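Local atomic coordinates of pesticidal crystal protein Cry4Aa (PDB entry 2C9K), a protein that promotes colloid-osmotic lysis of insect midgut epithelial cells, as a mosquito-larvicidal toxin that binds the cell surface and forms pores. Residues T20-A26 / N155-F160; I8-T12 / T32-L37. One frame throughout, in Å; residues are numbered along the deposited sequence.

Interaction 1. Residues T20-A26 / N155-F160; sequences TTPLGLA and NQAVKF
Lys159 stretches across the loop 20-26, its extended chain lying along the loop from Thr21 to Leu25. All torsions beyond CG are extended, which keeps the chain straight enough to span that distance: Lys159 CD lies 3.4 Å from Thr21 O, and Lys159 NZ ends 3.5 Å from the Leu25 methyl CD1, where the two side chains cross obliquely. Gly24 lines the same path, its CA 3.9 Å from Lys159 CD. Beside it Gln156, with CG anti to the backbone N (chi1 -168°), sets CG against the Ala26 methyl CB at 3.9 Å. The bend at chi2 then turns the amide end, whose OE1 is bonded to Tyr84 OH beyond this contact.

Weak polar contacts converge on Pro22 O. It lies in the ring plane of Phe160, at the edge, 3.3 Å from Phe160 CD1, and also meets Phe160 CA in a CA-H...O contact at 3.5 Å. The Phe160 ring packs edge-to-face with Trp91.

No direct hydrogen bond joins the segments, but one water does: it accepts from Leu25 N at 2.8 Å and donates to Asn155 OD1 at 3.2 Å. The amide's other end, Asn155 ND2, is bonded to Tyr246 O. Within the loop, a type I turn from Thr21 to Gly24 is closed by Gly24 N bonding Thr21 O.

In the helical N-terminal domain, therefore, this interhelix loop lies on helix 140-164 through carbonyl oxygens, methylenes and a water, while Asn155 ND2 and Gln156 OE1 are bonded elsewhere in the protein.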
# COMPACT_ATOMS: atom_id res chain seq x y z
N THR A 20 22.61 4.29 2.05
CA THR A 20 23.13 3.53 3.19
C THR A 20 24.27 4.33 3.81
O THR A 20 25.37 4.39 3.26
CB THR A 20 23.63 2.13 2.77
OG1 THR A 20 24.33 1.52 3.87
CG2 THR A 20 24.56 2.24 1.57
N THR A 21 24.02 4.93 4.97
CA THR A 21 25.03 5.76 5.62
C THR A 21 25.07 5.72 7.16
O THR A 21 24.10 5.31 7.80
CB THR A 21 24.84 7.21 5.16
OG1 THR A 21 23.44 7.50 5.06
CG2 THR A 21 25.51 7.45 3.81
N PRO A 22 26.20 6.13 7.76
CA PRO A 22 26.43 6.16 9.21
C PRO A 22 25.36 6.90 10.01
O PRO A 22 25.31 6.78 11.24
CB PRO A 22 27.79 6.84 9.32
CG PRO A 22 28.49 6.36 8.12
CD PRO A 22 27.43 6.50 7.04
N LEU A 23 24.50 7.66 9.34
CA LEU A 23 23.45 8.39 10.03
C LEU A 23 22.08 7.88 9.61
O LEU A 23 21.06 8.42 10.02
CB LEU A 23 23.54 9.90 9.75
CG LEU A 23 24.84 10.61 10.14
CD1 LEU A 23 25.94 10.24 9.15
CD2 LEU A 23 24.62 12.12 10.13
N GLY A 24 22.09 6.83 8.80
CA GLY A 24 20.85 6.23 8.33
C GLY A 24 19.78 7.20 7.87
O GLY A 24 20.07 8.34 7.51
N LEU A 25 18.54 6.73 7.88
CA LEU A 25 17.39 7.53 7.47
C LEU A 25 17.00 8.55 8.53
O LEU A 25 15.94 9.17 8.43
CB LEU A 25 16.18 6.63 7.17
CG LEU A 25 16.16 5.69 5.96
CD1 LEU A 25 17.26 4.64 6.08
CD2 LEU A 25 14.80 5.02 5.88
N ALA A 26 17.85 8.73 9.53
CA ALA A 26 17.59 9.67 10.61
C ALA A 26 17.83 11.13 10.23
O ALA A 26 16.89 11.92 10.13
CB ALA A 26 18.44 9.30 11.83
N ASN A 155 17.85 1.08 13.23
CA ASN A 155 18.45 0.80 11.93
C ASN A 155 19.66 1.69 11.79
O ASN A 155 20.70 1.28 11.28
CB ASN A 155 17.45 1.09 10.79
CG ASN A 155 18.08 1.01 9.40
OD1 ASN A 155 18.66 1.97 8.91
ND2 ASN A 155 17.97 -0.15 8.77
N GLN A 156 19.53 2.92 12.28
CA GLN A 156 20.61 3.89 12.22
C GLN A 156 21.76 3.47 13.14
O GLN A 156 22.93 3.49 12.75
CB GLN A 156 20.09 5.28 12.61
CG GLN A 156 21.04 6.41 12.30
CD GLN A 156 22.34 6.33 13.11
OE1 GLN A 156 22.35 6.61 14.32
NE2 GLN A 156 23.42 5.94 12.45
N ALA A 157 21.42 3.09 14.37
CA ALA A 157 22.39 2.65 15.36
C ALA A 157 23.23 1.52 14.81
O ALA A 157 24.45 1.54 14.93
CB ALA A 157 21.67 2.19 16.63
N VAL A 158 22.57 0.54 14.20
CA VAL A 158 23.29 -0.58 13.63
C VAL A 158 24.28 -0.09 12.58
O VAL A 158 25.44 -0.48 12.58
CB VAL A 158 22.32 -1.58 12.98
CG1 VAL A 158 23.09 -2.59 12.16
CG2 VAL A 158 21.52 -2.29 14.05
N LYS A 159 23.82 0.78 11.69
CA LYS A 159 24.68 1.32 10.64
C LYS A 159 25.81 2.13 11.25
O LYS A 159 26.97 1.96 10.87
CB LYS A 159 23.87 2.23 9.70
CG LYS A 159 22.84 1.52 8.85
CD LYS A 159 22.14 2.52 7.95
CE LYS A 159 21.04 1.89 7.12
NZ LYS A 159 20.31 2.94 6.35
N PHE A 160 25.46 3.00 12.19
CA PHE A 160 26.42 3.86 12.87
C PHE A 160 27.59 3.07 13.45
O PHE A 160 28.76 3.45 13.31
CB PHE A 160 25.72 4.62 13.99
CG PHE A 160 26.60 5.60 14.70
CD1 PHE A 160 27.05 6.75 14.06
CD2 PHE A 160 27.03 5.35 16.01
CE1 PHE A 160 27.90 7.63 14.70
CE2 PHE A 160 27.88 6.23 16.66
CZ PHE A 160 28.32 7.37 16.01
O HOH W 1 17.48 4.86 9.68

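Interaction 2. Residues I8-T12 / T32-L37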
# COMPACT_ATOMS: atom_id res chain seq x y z
N ILE A 8 2.37 11.00 3.40
CA ILE A 8 3.69 11.65 3.36
C ILE A 8 4.73 10.84 4.14
O ILE A 8 5.85 10.63 3.68
CB ILE A 8 3.68 13.07 3.97
CG1 ILE A 8 2.88 14.03 3.09
CG2 ILE A 8 5.12 13.57 4.11
CD1 ILE A 8 2.68 15.39 3.71
N VAL A 9 4.38 10.42 5.35
CA VAL A 9 5.30 9.63 6.15
C VAL A 9 5.70 8.39 5.35
O VAL A 9 6.84 7.95 5.41
CB VAL A 9 4.65 9.18 7.47
CG1 VAL A 9 5.56 8.20 8.18
CG2 VAL A 9 4.36 10.39 8.34
N VAL A 10 4.75 7.82 4.62
CA VAL A 10 5.04 6.63 3.84
C VAL A 10 5.92 6.99 2.65
O VAL A 10 6.83 6.23 2.29
CB VAL A 10 3.74 5.97 3.34
CG1 VAL A 10 4.05 4.80 2.42
CG2 VAL A 10 2.93 5.49 4.52
N GLY A 11 5.67 8.15 2.07
CA GLY A 11 6.46 8.60 0.94
C GLY A 11 7.92 8.83 1.30
O GLY A 11 8.80 8.54 0.49
N THR A 12 8.17 9.33 2.50
CA THR A 12 9.53 9.61 2.95
C THR A 12 10.36 8.37 3.20
O THR A 12 11.55 8.34 2.93
CB THR A 12 9.52 10.42 4.24
OG1 THR A 12 8.65 11.55 4.08
CG2 THR A 12 10.91 10.91 4.57
N THR A 32 12.09 15.54 7.81
CA THR A 32 10.73 15.60 7.29
C THR A 32 9.71 15.07 8.29
O THR A 32 8.69 15.70 8.55
CB THR A 32 10.59 14.76 6.02
OG1 THR A 32 11.45 15.30 5.01
CG2 THR A 32 9.15 14.77 5.53
N LEU A 33 10.00 13.90 8.86
CA LEU A 33 9.10 13.29 9.82
C LEU A 33 8.75 14.18 11.03
O LEU A 33 7.58 14.31 11.36
CB LEU A 33 9.67 11.96 10.29
CG LEU A 33 9.73 10.91 9.18
CD1 LEU A 33 10.39 9.64 9.69
CD2 LEU A 33 8.33 10.63 8.66
N ILE A 34 9.75 14.78 11.67
CA ILE A 34 9.49 15.64 12.83
C ILE A 34 8.51 16.78 12.52
O ILE A 34 7.54 16.98 13.25
CB ILE A 34 10.79 16.24 13.38
CG1 ILE A 34 11.72 15.12 13.83
CG2 ILE A 34 10.48 17.13 14.57
CD1 ILE A 34 13.07 15.61 14.33
N PRO A 35 8.75 17.54 11.45
CA PRO A 35 7.86 18.65 11.08
C PRO A 35 6.45 18.17 10.71
O PRO A 35 5.46 18.88 10.93
CB PRO A 35 8.57 19.29 9.89
CG PRO A 35 10.01 19.01 10.16
CD PRO A 35 9.99 17.58 10.66
N VAL A 36 6.37 16.98 10.13
CA VAL A 36 5.10 16.40 9.71
C VAL A 36 4.32 15.80 10.89
O VAL A 36 3.08 15.86 10.91
CB VAL A 36 5.33 15.29 8.66
CG1 VAL A 36 4.03 14.58 8.36
CG2 VAL A 36 5.90 15.90 7.38
N LEU A 37 5.04 15.25 11.86
CA LEU A 37 4.42 14.63 13.03
C LEU A 37 4.36 15.54 14.26
O LEU A 37 3.67 15.24 15.24
CB LEU A 37 5.16 13.34 13.38
CG LEU A 37 5.09 12.23 12.33
CD1 LEU A 37 6.06 11.13 12.69
CD2 LEU A 37 3.68 11.69 12.25
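Val9 and Leu33 meet where two successive helices of the toxin's helical N-terminal bundle form an antiparallel hairpin. The local axes run at 177° to each other and approach to 10.3 Å, a separation bridged by side chains. Leu33 and Val9 cross nearly at right angles, and both methyls of Val9 bear on a single branch: Leu33 CD2 lies 3.7 Å from Val9 CG1 and 4.0 Å from Val9 CG2. With chi1 at 172°, Val9 turns CG1 anti to the backbone N and leaves CG2 beside that N, where it also meets Leu37 CD2 at 4.2 Å. Leu37 again stands almost perpendicular to Val9. One valine thus touches two leucines a turn apart on the facing helix, and Gln145 and Leu149 of helix 140-164 pack against the same cluster.

Along the neighbouring flank Ile8 and Val36 run past each other at a slant, touching through their CG2 methyls at 4.1 Å. At the other end of the contact the two threonines approach tip to tip, with Thr12 OG1 3.6 Å from the Thr32 methyl CG2, so a methyl and not a hydroxyl faces that oxygen. The Thr12 hydroxyl is instead turned back to its own helix: Ile8 O accepts from Thr12 OG1 at 3.0 Å, with the donor 39° above the carbonyl plane, as well as from Thr12 N.

How the interactions relate
The two contacts interleave along the chain: loop 20-26 of interaction 1 belongs to the connection between helices 5-16 and 29-37, which interaction 2 pairs. Their centres are 18 Å apart and their nearest atoms about 6 Å, so they do not touch. What they share is helix 140-164. Its residues 155-160 receive the loop, while Gln145 and Leu149, earlier on the same helix, meet Val9, Leu33 and Leu37 of the hairpin. Interaction 2 thus holds the two hairpin helices together through apolar side chains and threonines, Gln145 and Leu149 place the pair on helix 140-164, and interaction 1 sets the connecting loop on that helix with a water bridge.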